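Long-range contacts in DNA primase (Helicobacter pylori, PDB 4EHS), which makes the short RNA primers of DNA replication and stimulates the DnaB helicase, the piece described here being its C-terminal helicase-binding domain: residues Leu36-Leu41 and Pro90-Phe96; Glu97-Arg101 and Leu139-Leu144. All coordinates share one frame; numbering follows the deposited sequence.

Contact 1 of 2, residues Leu36-Leu41 and Pro90-Phe96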
ATOM      1  N   LEU A  36     -17.178 -12.643  -1.165  1.00 12.17           N
ATOM      2  CA  LEU A  36     -16.495 -13.679  -1.940  1.00 11.71           C
ATOM      3  C   LEU A  36     -15.027 -13.663  -1.612  1.00 12.76           C
ATOM      4  O   LEU A  36     -14.465 -14.710  -1.322  1.00 11.73           O
ATOM      5  CB  LEU A  36     -16.811 -13.586  -3.427  1.00 12.61           C
ATOM      6  CG  LEU A  36     -16.220 -14.641  -4.348  1.00 14.14           C
ATOM      7  CD1 LEU A  36     -16.803 -16.003  -4.000  1.00 16.65           C
ATOM      8  CD2 LEU A  36     -16.552 -14.263  -5.795  1.00 15.17           C
ATOM      9  N   VAL A  37     -14.467 -12.456  -1.607  1.00 11.34           N
ATOM     10  CA  VAL A  37     -13.029 -12.283  -1.382  1.00 13.46           C
ATOM     11  C   VAL A  37     -12.726 -12.806   0.040  1.00 11.48           C
ATOM     12  O   VAL A  37     -11.784 -13.598   0.217  1.00 12.05           O
ATOM     13  CB  VAL A  37     -12.604 -10.806  -1.630  1.00 12.47           C
ATOM     14  CG1 VAL A  37     -11.221 -10.595  -1.035  1.00 13.75           C
ATOM     15  CG2 VAL A  37     -12.506 -10.509  -3.138  1.00 13.54           C
ATOM     16  N   ILE A  38     -13.524 -12.426   1.045  1.00 12.04           N
ATOM     17  CA  ILE A  38     -13.243 -12.813   2.404  1.00 11.97           C
ATOM     18  C   ILE A  38     -13.429 -14.329   2.574  1.00 13.26           C
ATOM     19  O   ILE A  38     -12.735 -14.983   3.375  1.00 11.14           O
ATOM     20  CB  ILE A  38     -14.103 -12.004   3.374  1.00 13.06           C
ATOM     21  CG1 ILE A  38     -13.614 -10.520   3.329  1.00 13.96           C
ATOM     22  CG2 ILE A  38     -13.925 -12.522   4.821  1.00 13.41           C
ATOM     23  CD1 ILE A  38     -14.577  -9.572   4.026  1.00 14.52           C
ATOM     24  N   ARG A  39     -14.437 -14.833   1.855  1.00 11.97           N
ATOM     25  CA  ARG A  39     -14.707 -16.307   1.957  1.00 12.41           C
ATOM     26  C   ARG A  39     -13.467 -17.122   1.476  1.00 11.91           C
ATOM     27  O   ARG A  39     -13.071 -18.184   2.072  1.00 11.97           O
ATOM     28  CB  ARG A  39     -15.988 -16.624   1.131  1.00 11.89           C
ATOM     29  CG  ARG A  39     -16.234 -18.168   1.253  1.00 13.33           C
ATOM     30  CD  ARG A  39     -16.511 -18.600   2.693  1.00 14.30           C
ATOM     31  NE  ARG A  39     -16.881 -20.029   2.527  1.00 17.21           N
ATOM     32  CZ  ARG A  39     -18.137 -20.414   2.395  1.00 16.59           C
ATOM     33  NH1 ARG A  39     -19.149 -19.564   2.696  1.00 19.19           N
ATOM     34  NH2 ARG A  39     -18.377 -21.714   2.083  1.00 19.29           N
ATOM     35  N   TYR A  40     -12.850 -16.674   0.388  1.00 10.61           N
ATOM     36  CA  TYR A  40     -11.591 -17.290  -0.068  1.00 11.75           C
ATOM     37  C   TYR A  40     -10.540 -17.216   1.048  1.00 12.15           C
ATOM     38  O   TYR A  40      -9.829 -18.209   1.302  1.00 13.46           O
ATOM     39  CB  TYR A  40     -11.004 -16.564  -1.243  1.00 10.96           C
ATOM     40  CG  TYR A  40     -11.494 -17.049  -2.608  1.00 11.52           C
ATOM     41  CD1 TYR A  40     -11.006 -18.223  -3.146  1.00 12.69           C
ATOM     42  CD2 TYR A  40     -12.434 -16.324  -3.326  1.00 12.14           C
ATOM     43  CE1 TYR A  40     -11.419 -18.673  -4.430  1.00 13.23           C
ATOM     44  CE2 TYR A  40     -12.866 -16.757  -4.596  1.00 13.08           C
ATOM     45  CZ  TYR A  40     -12.380 -17.979  -5.122  1.00 14.68           C
ATOM     46  OH  TYR A  40     -12.785 -18.414  -6.367  1.00 15.29           O
ATOM     47  N   LEU A  41     -10.374 -16.038   1.656  1.00 11.73           N
ATOM     48  CA  LEU A  41      -9.402 -15.912   2.801  1.00 11.77           C
ATOM     49  C   LEU A  41      -9.749 -16.810   3.997  1.00 13.26           C
ATOM     50  O   LEU A  41      -8.838 -17.324   4.681  1.00 13.08           O
ATOM     51  CB  LEU A  41      -9.360 -14.465   3.302  1.00 12.51           C
ATOM     52  CG  LEU A  41      -9.221 -13.465   2.147  1.00 13.21           C
ATOM     53  CD1 LEU A  41      -9.157 -12.123   2.854  1.00 14.39           C
ATOM     54  CD2 LEU A  41      -7.977 -13.597   1.249  1.00 15.20           C
ATOM     55  N   PRO A  90     -19.647 -19.255  -4.317  1.00 21.23           N
ATOM     56  CA  PRO A  90     -18.967 -20.356  -4.956  1.00 24.65           C
ATOM     57  C   PRO A  90     -17.451 -20.091  -5.151  1.00 20.69           C
ATOM     58  O   PRO A  90     -17.070 -19.250  -5.897  1.00 25.48           O
ATOM     59  CB  PRO A  90     -19.714 -20.476  -6.283  1.00 26.77           C
ATOM     60  CG  PRO A  90     -20.044 -19.044  -6.617  1.00 27.73           C
ATOM     61  CD  PRO A  90     -20.414 -18.428  -5.280  1.00 24.28           C
ATOM     62  N   LEU A  91     -16.617 -20.872  -4.500  1.00 19.03           N
ATOM     63  CA  LEU A  91     -15.161 -20.726  -4.661  1.00 17.70           C
ATOM     64  C   LEU A  91     -14.683 -21.687  -5.754  1.00 18.50           C
ATOM     65  O   LEU A  91     -15.266 -22.746  -5.944  1.00 19.14           O
ATOM     66  CB  LEU A  91     -14.460 -21.101  -3.349  1.00 17.38           C
ATOM     67  CG  LEU A  91     -14.935 -20.327  -2.122  1.00 18.13           C
ATOM     68  CD1 LEU A  91     -14.084 -20.767  -0.930  1.00 19.03           C
ATOM     69  CD2 LEU A  91     -14.890 -18.810  -2.286  1.00 15.32           C
ATOM     70  N   LYS A  92     -13.600 -21.359  -6.432  1.00 18.63           N
ATOM     71  CA  LYS A  92     -13.053 -22.272  -7.435  1.00 22.41           C
ATOM     72  C   LYS A  92     -11.556 -22.284  -7.278  1.00 20.84           C
ATOM     73  O   LYS A  92     -10.914 -21.239  -6.965  1.00 18.66           O
ATOM     74  CB  LYS A  92     -13.317 -21.765  -8.863  1.00 27.69           C
ATOM     75  CG  LYS A  92     -14.646 -21.086  -9.152  1.00 39.40           C
ATOM     76  CD  LYS A  92     -14.521 -20.356 -10.485  1.00 46.70           C
ATOM     77  CE  LYS A  92     -15.223 -19.000 -10.465  1.00 52.09           C
ATOM     78  NZ  LYS A  92     -15.408 -18.447 -11.841  1.00 52.30           N
ATOM     79  N   LYS A  93     -10.958 -23.435  -7.627  1.00 19.75           N
ATOM     80  CA  LYS A  93      -9.514 -23.548  -7.735  1.00 21.04           C
ATOM     81  C   LYS A  93      -9.030 -22.454  -8.713  1.00 20.75           C
ATOM     82  O   LYS A  93      -9.621 -22.257  -9.783  1.00 21.35           O
ATOM     83  CB  LYS A  93      -9.186 -24.940  -8.284  1.00 25.45           C
ATOM     84  CG  LYS A  93      -7.727 -25.279  -8.524  1.00 31.93           C
ATOM     85  CD  LYS A  93      -7.718 -26.656  -9.232  1.00 34.29           C
ATOM     86  CE  LYS A  93      -6.566 -27.532  -8.763  1.00 41.67           C
ATOM     87  NZ  LYS A  93      -6.289 -28.698  -9.666  1.00 38.68           N
ATOM     88  N   GLY A  94      -8.051 -21.677  -8.273  1.00 21.89           N
ATOM     89  CA  GLY A  94      -7.404 -20.651  -9.105  1.00 24.07           C
ATOM     90  C   GLY A  94      -8.248 -19.416  -9.338  1.00 22.85           C
ATOM     91  O   GLY A  94      -7.942 -18.625 -10.182  1.00 25.80           O
ATOM     92  N   GLY A  95      -9.341 -19.259  -8.607  1.00 19.92           N
ATOM     93  CA  GLY A  95     -10.249 -18.165  -8.874  1.00 19.48           C
ATOM     94  C   GLY A  95     -10.067 -16.943  -7.993  1.00 18.76           C
ATOM     95  O   GLY A  95     -10.647 -15.898  -8.311  1.00 17.85           O
ATOM     96  N   PHE A  96      -9.257 -17.048  -6.920  1.00 17.19           N
ATOM     97  CA  PHE A  96      -9.134 -15.955  -5.930  1.00 18.77           C
ATOM     98  C   PHE A  96      -8.562 -14.642  -6.527  1.00 18.28           C
ATOM     99  O   PHE A  96      -9.097 -13.538  -6.282  1.00 16.73           O
ATOM    100  CB  PHE A  96      -8.161 -16.349  -4.843  1.00 18.45           C
ATOM    101  CG  PHE A  96      -7.909 -15.249  -3.845  1.00 16.06           C
ATOM    102  CD1 PHE A  96      -8.967 -14.748  -3.066  1.00 14.82           C
ATOM    103  CD2 PHE A  96      -6.614 -14.654  -3.749  1.00 15.69           C
ATOM    104  CE1 PHE A  96      -8.736 -13.710  -2.164  1.00 14.78           C
ATOM    105  CE2 PHE A  96      -6.405 -13.636  -2.849  1.00 13.90           C
ATOM    106  CZ  PHE A  96      -7.442 -13.153  -2.092  1.00 14.62           C
TER
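Tyr40 projects from helix 30-43 into the bend of loop 90-96, its ring sandwiched between Leu91 and Phe96. CG lies anti to the carbonyl carbon (chi1 -89°), which sets the ring between these two residues. At the root, Tyr40 CB packs 3.3 Å from Phe96 CD1, and CG lies between that atom and Leu91 CD2. Further out, CD1 meets Phe96 CB, while CD2 and CE2 rest against the Leu91 methyl. Both faces receive CH-pi contacts almost along the ring normal: Leu91 CD2 sits 3.6 Å from the Tyr40 ring centroid on one side, and Phe96 CA 3.8 Å from that centroid on the opposite side. At the ring edge, Lys92 O lies near the plane, beside CE1. The tip is tied down by Lys92 N, which donates to Tyr40 OH at 3.1 Å with an N-H...O angle of 159°. Lys92 also starts a type II turn that passes through Gly94 at positive phi and is closed by Gly95 N bonding to Lys92 O.

The Phe96 ring turns an edge toward the Tyr40 face, an offset edge-to-face pair with planes at 61° and centroids 5.5 Å apart; its far end, CZ, meets Leu41 CD2 at 3.4 Å. Beyond Tyr40, Leu91 CD2 also touches Leu36 CD1 at 3.8 Å and the aliphatic CG of Arg39. The charged end of Arg39 goes elsewhere, to Glu43 and the carbonyls of Leu83 and Asp86. Leu41 and Phe96 both also touch Leu47 of helix 45-51. A tyrosine gripped on both faces and at its hydroxyl thus fixes the loop leading into helix 96-117 against helix 30-43, in the helical bundle part of the DnaG helicase-binding domain, where the C-terminal hairpin sets out.

Contact 2 of 2, residues Glu97-Arg101 and Leu139-Leu144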
ATOM      1  N   GLU A  97      -7.429 -14.763  -7.231  1.00 17.06           N
ATOM      2  CA  GLU A  97      -6.790 -13.549  -7.682  1.00 17.28           C
ATOM      3  C   GLU A  97      -7.632 -12.715  -8.623  1.00 17.46           C
ATOM      4  O   GLU A  97      -7.553 -11.501  -8.571  1.00 16.71           O
ATOM      5  CB  GLU A  97      -5.431 -13.847  -8.326  1.00 18.93           C
ATOM      6  CG  GLU A  97      -4.480 -14.146  -7.220  1.00 22.16           C
ATOM      7  CD  GLU A  97      -3.049 -14.323  -7.698  1.00 27.67           C
ATOM      8  OE1 GLU A  97      -2.667 -13.663  -8.728  1.00 29.82           O
ATOM      9  OE2 GLU A  97      -2.306 -15.043  -6.974  1.00 23.46           O
ATOM     10  N   LYS A  98      -8.448 -13.322  -9.471  1.00 17.76           N
ATOM     11  CA  LYS A  98      -9.354 -12.530 -10.326  1.00 18.95           C
ATOM     12  C   LYS A  98     -10.370 -11.736  -9.494  1.00 17.62           C
ATOM     13  O   LYS A  98     -10.657 -10.598  -9.809  1.00 15.92           O
ATOM     14  CB  LYS A  98     -10.082 -13.457 -11.281  1.00 21.86           C
ATOM     15  CG  LYS A  98     -11.120 -12.798 -12.150  1.00 27.00           C
ATOM     16  CD  LYS A  98     -12.079 -13.881 -12.625  1.00 34.29           C
ATOM     17  CE  LYS A  98     -12.922 -13.477 -13.823  1.00 36.84           C
ATOM     18  NZ  LYS A  98     -14.270 -13.011 -13.398  1.00 41.34           N
ATOM     19  N   GLU A  99     -10.892 -12.314  -8.399  1.00 14.77           N
ATOM     20  CA  GLU A  99     -11.844 -11.577  -7.578  1.00 14.94           C
ATOM     21  C   GLU A  99     -11.106 -10.540  -6.754  1.00 14.00           C
ATOM     22  O   GLU A  99     -11.662  -9.475  -6.554  1.00 14.66           O
ATOM     23  CB  GLU A  99     -12.566 -12.492  -6.586  1.00 17.24           C
ATOM     24  CG  GLU A  99     -13.231 -13.756  -7.169  1.00 17.53           C
ATOM     25  CD  GLU A  99     -14.131 -13.494  -8.353  1.00 22.79           C
ATOM     26  OE1 GLU A  99     -14.526 -12.329  -8.568  1.00 21.72           O
ATOM     27  OE2 GLU A  99     -14.437 -14.487  -9.102  1.00 23.83           O
ATOM     28  N   LEU A 100      -9.863 -10.824  -6.307  1.00 12.74           N
ATOM     29  CA  LEU A 100      -9.122  -9.768  -5.562  1.00 13.34           C
ATOM     30  C   LEU A 100      -8.848  -8.589  -6.541  1.00 15.94           C
ATOM     31  O   LEU A 100      -9.036  -7.376  -6.209  1.00 14.38           O
ATOM     32  CB  LEU A 100      -7.811 -10.354  -4.963  1.00 12.81           C
ATOM     33  CG  LEU A 100      -6.974  -9.298  -4.239  1.00 14.14           C
ATOM     34  CD1 LEU A 100      -7.646  -8.595  -3.056  1.00 14.71           C
ATOM     35  CD2 LEU A 100      -5.672 -10.020  -3.836  1.00 14.98           C
ATOM     36  N   ARG A 101      -8.464  -8.926  -7.751  1.00 14.70           N
ATOM     37  CA  ARG A 101      -8.169  -7.876  -8.722  1.00 17.09           C
ATOM     38  C   ARG A 101      -9.427  -7.024  -9.001  1.00 17.46           C
ATOM     39  O   ARG A 101      -9.362  -5.792  -9.131  1.00 15.94           O
ATOM     40  CB  ARG A 101      -7.602  -8.469 -10.047  1.00 17.34           C
ATOM     41  CG  ARG A 101      -6.102  -8.768 -10.086  1.00 22.63           C
ATOM     42  CD  ARG A 101      -5.508  -8.938 -11.538  1.00 21.08           C
ATOM     43  NE  ARG A 101      -6.345  -9.802 -12.342  1.00 24.85           N
ATOM     44  CZ  ARG A 101      -6.352 -11.147 -12.272  1.00 23.92           C
ATOM     45  NH1 ARG A 101      -5.482 -11.798 -11.500  1.00 29.10           N
ATOM     46  NH2 ARG A 101      -7.214 -11.836 -13.039  1.00 28.82           N
ATOM     47  N   LEU A 139      -4.347  -3.307 -13.570  1.00 23.84           N
ATOM     48  CA  LEU A 139      -5.273  -4.321 -13.092  1.00 24.33           C
ATOM     49  C   LEU A 139      -5.851  -5.008 -14.302  1.00 28.03           C
ATOM     50  O   LEU A 139      -5.907  -6.240 -14.368  1.00 26.58           O
ATOM     51  CB  LEU A 139      -6.320  -3.739 -12.145  1.00 22.42           C
ATOM     52  CG  LEU A 139      -5.699  -3.326 -10.777  1.00 19.54           C
ATOM     53  CD1 LEU A 139      -6.387  -2.170 -10.018  1.00 14.55           C
ATOM     54  CD2 LEU A 139      -5.715  -4.539  -9.842  1.00 18.94           C
ATOM     55  N   LYS A 140      -6.230  -4.226 -15.293  1.00 26.78           N
ATOM     56  CA  LYS A 140      -6.788  -4.846 -16.493  1.00 29.45           C
ATOM     57  C   LYS A 140      -5.724  -5.598 -17.266  1.00 29.97           C
ATOM     58  O   LYS A 140      -6.060  -6.518 -17.998  1.00 34.45           O
ATOM     59  CB  LYS A 140      -7.458  -3.790 -17.380  1.00 29.78           C
ATOM     60  CG  LYS A 140      -8.758  -3.261 -16.810  1.00 30.07           C
ATOM     61  CD  LYS A 140      -9.128  -1.967 -17.525  1.00 33.69           C
ATOM     62  CE  LYS A 140     -10.621  -1.776 -17.380  1.00 37.21           C
ATOM     63  NZ  LYS A 140     -10.862  -0.665 -16.431  1.00 44.65           N
ATOM     64  N   GLN A 141      -4.448  -5.227 -17.143  1.00 31.87           N
ATOM     65  CA  GLN A 141      -3.399  -6.051 -17.768  1.00 34.55           C
ATOM     66  C   GLN A 141      -3.200  -7.362 -16.954  1.00 36.96           C
ATOM     67  O   GLN A 141      -2.303  -8.143 -17.261  1.00 38.44           O
ATOM     68  CB  GLN A 141      -2.069  -5.301 -17.891  1.00 36.49           C
ATOM     69  CG  GLN A 141      -1.971  -4.282 -19.017  1.00 38.76           C
ATOM     70  CD  GLN A 141      -0.834  -3.257 -18.813  1.00 43.74           C
ATOM     71  OE1 GLN A 141       0.091  -3.428 -17.971  1.00 39.69           O
ATOM     72  NE2 GLN A 141      -0.913  -2.166 -19.578  1.00 37.60           N
ATOM     73  N   GLY A 142      -4.014  -7.573 -15.916  1.00 30.50           N
ATOM     74  CA  GLY A 142      -3.863  -8.720 -15.007  1.00 33.07           C
ATOM     75  C   GLY A 142      -2.904  -8.624 -13.819  1.00 32.01           C
ATOM     76  O   GLY A 142      -2.622  -9.652 -13.184  1.00 30.13           O
ATOM     77  N   GLU A 143      -2.367  -7.425 -13.515  1.00 31.09           N
ATOM     78  CA  GLU A 143      -1.410  -7.269 -12.409  1.00 28.62           C
ATOM     79  C   GLU A 143      -2.139  -6.839 -11.147  1.00 28.25           C
ATOM     80  O   GLU A 143      -3.019  -6.003 -11.221  1.00 30.46           O
ATOM     81  CB  GLU A 143      -0.391  -6.131 -12.614  1.00 30.83           C
ATOM     82  CG  GLU A 143       0.445  -6.040 -13.871  1.00 39.00           C
ATOM     83  CD  GLU A 143       1.569  -5.046 -13.671  1.00 35.88           C
ATOM     84  OE1 GLU A 143       1.915  -4.775 -12.491  1.00 38.27           O
ATOM     85  OE2 GLU A 143       2.130  -4.551 -14.678  1.00 39.76           O
ATOM     86  N   LEU A 144      -1.717  -7.314  -9.982  1.00 26.13           N
ATOM     87  CA  LEU A 144      -2.280  -6.801  -8.751  1.00 22.13           C
ATOM     88  C   LEU A 144      -1.562  -5.493  -8.427  1.00 23.09           C
ATOM     89  O   LEU A 144      -0.350  -5.311  -8.757  1.00 22.06           O
ATOM     90  CB  LEU A 144      -2.060  -7.804  -7.596  1.00 20.31           C
ATOM     91  CG  LEU A 144      -3.038  -8.960  -7.618  1.00 22.70           C
ATOM     92  CD1 LEU A 144      -2.681 -10.154  -6.729  1.00 25.24           C
ATOM     93  CD2 LEU A 144      -4.363  -8.359  -7.125  1.00 23.02           C
TER
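A Schellman motif ends helix 122-140, and the chain leaving it, from Gly142 to Leu144, packs on Arg101 near the start of helix 96-117. Gly142 leaves helical geometry at positive phi (86°), and its N bonds back to Leu139 O at 2.8 Å. The turn brings Leu144 across the first turns of the other helix, where its two methyls for the most part take different neighbours. Leu144 CD2 lies 3.5 Å from Arg101 CG and 3.9 Å from Leu100 CD2, whereas CD1 approaches the Glu97 carboxylate, 4.0 Å from OE1. All three side chains cross that of Leu144 at roughly a right angle. Ile104, one turn further along helix 96-117, and Tyr54 from a loop also touch Leu144.

Leu139, still in the helix, comes in beside the backbone: its CD2 lies 3.9 Å from Arg101 O, and its side chain carries on to Ile104 and Phe108 of helix 96-117. No hydrogen bond crosses between the segments; the contact is mainly van der Waals, centred on the aliphatic part of Arg101. That side chain bends at chi3 (-47°), laying one face of its guanidinium, toward the rim, near Glu97 O and Lys98 CA of its own helix. Just before the guanidinium, Arg101 CD comes within 3.4 Å of Gly142 O.

In the fold
Contact 1 ends where contact 2 begins: Phe96 and Glu97 are neighbours in the first turn of helix 96-117, and the centres of the two contacts are about 14 Å apart. Glu99, in 97-101 but apart from 139-144, packs against contact 1, its CD lying 3.6 Å from Leu36 CD2 and its CG 4.0 Å from Tyr40 CE2, while Val37 CG2 packs 3.7 Å from Glu99 O. One helix start is thus held to helix 30-43 and, by contact 2, to the chain emerging from helix 122-140. Neither contact forms part of the polymerising site, which belongs to the central core domain of the primase; both lie within the helicase-binding domain.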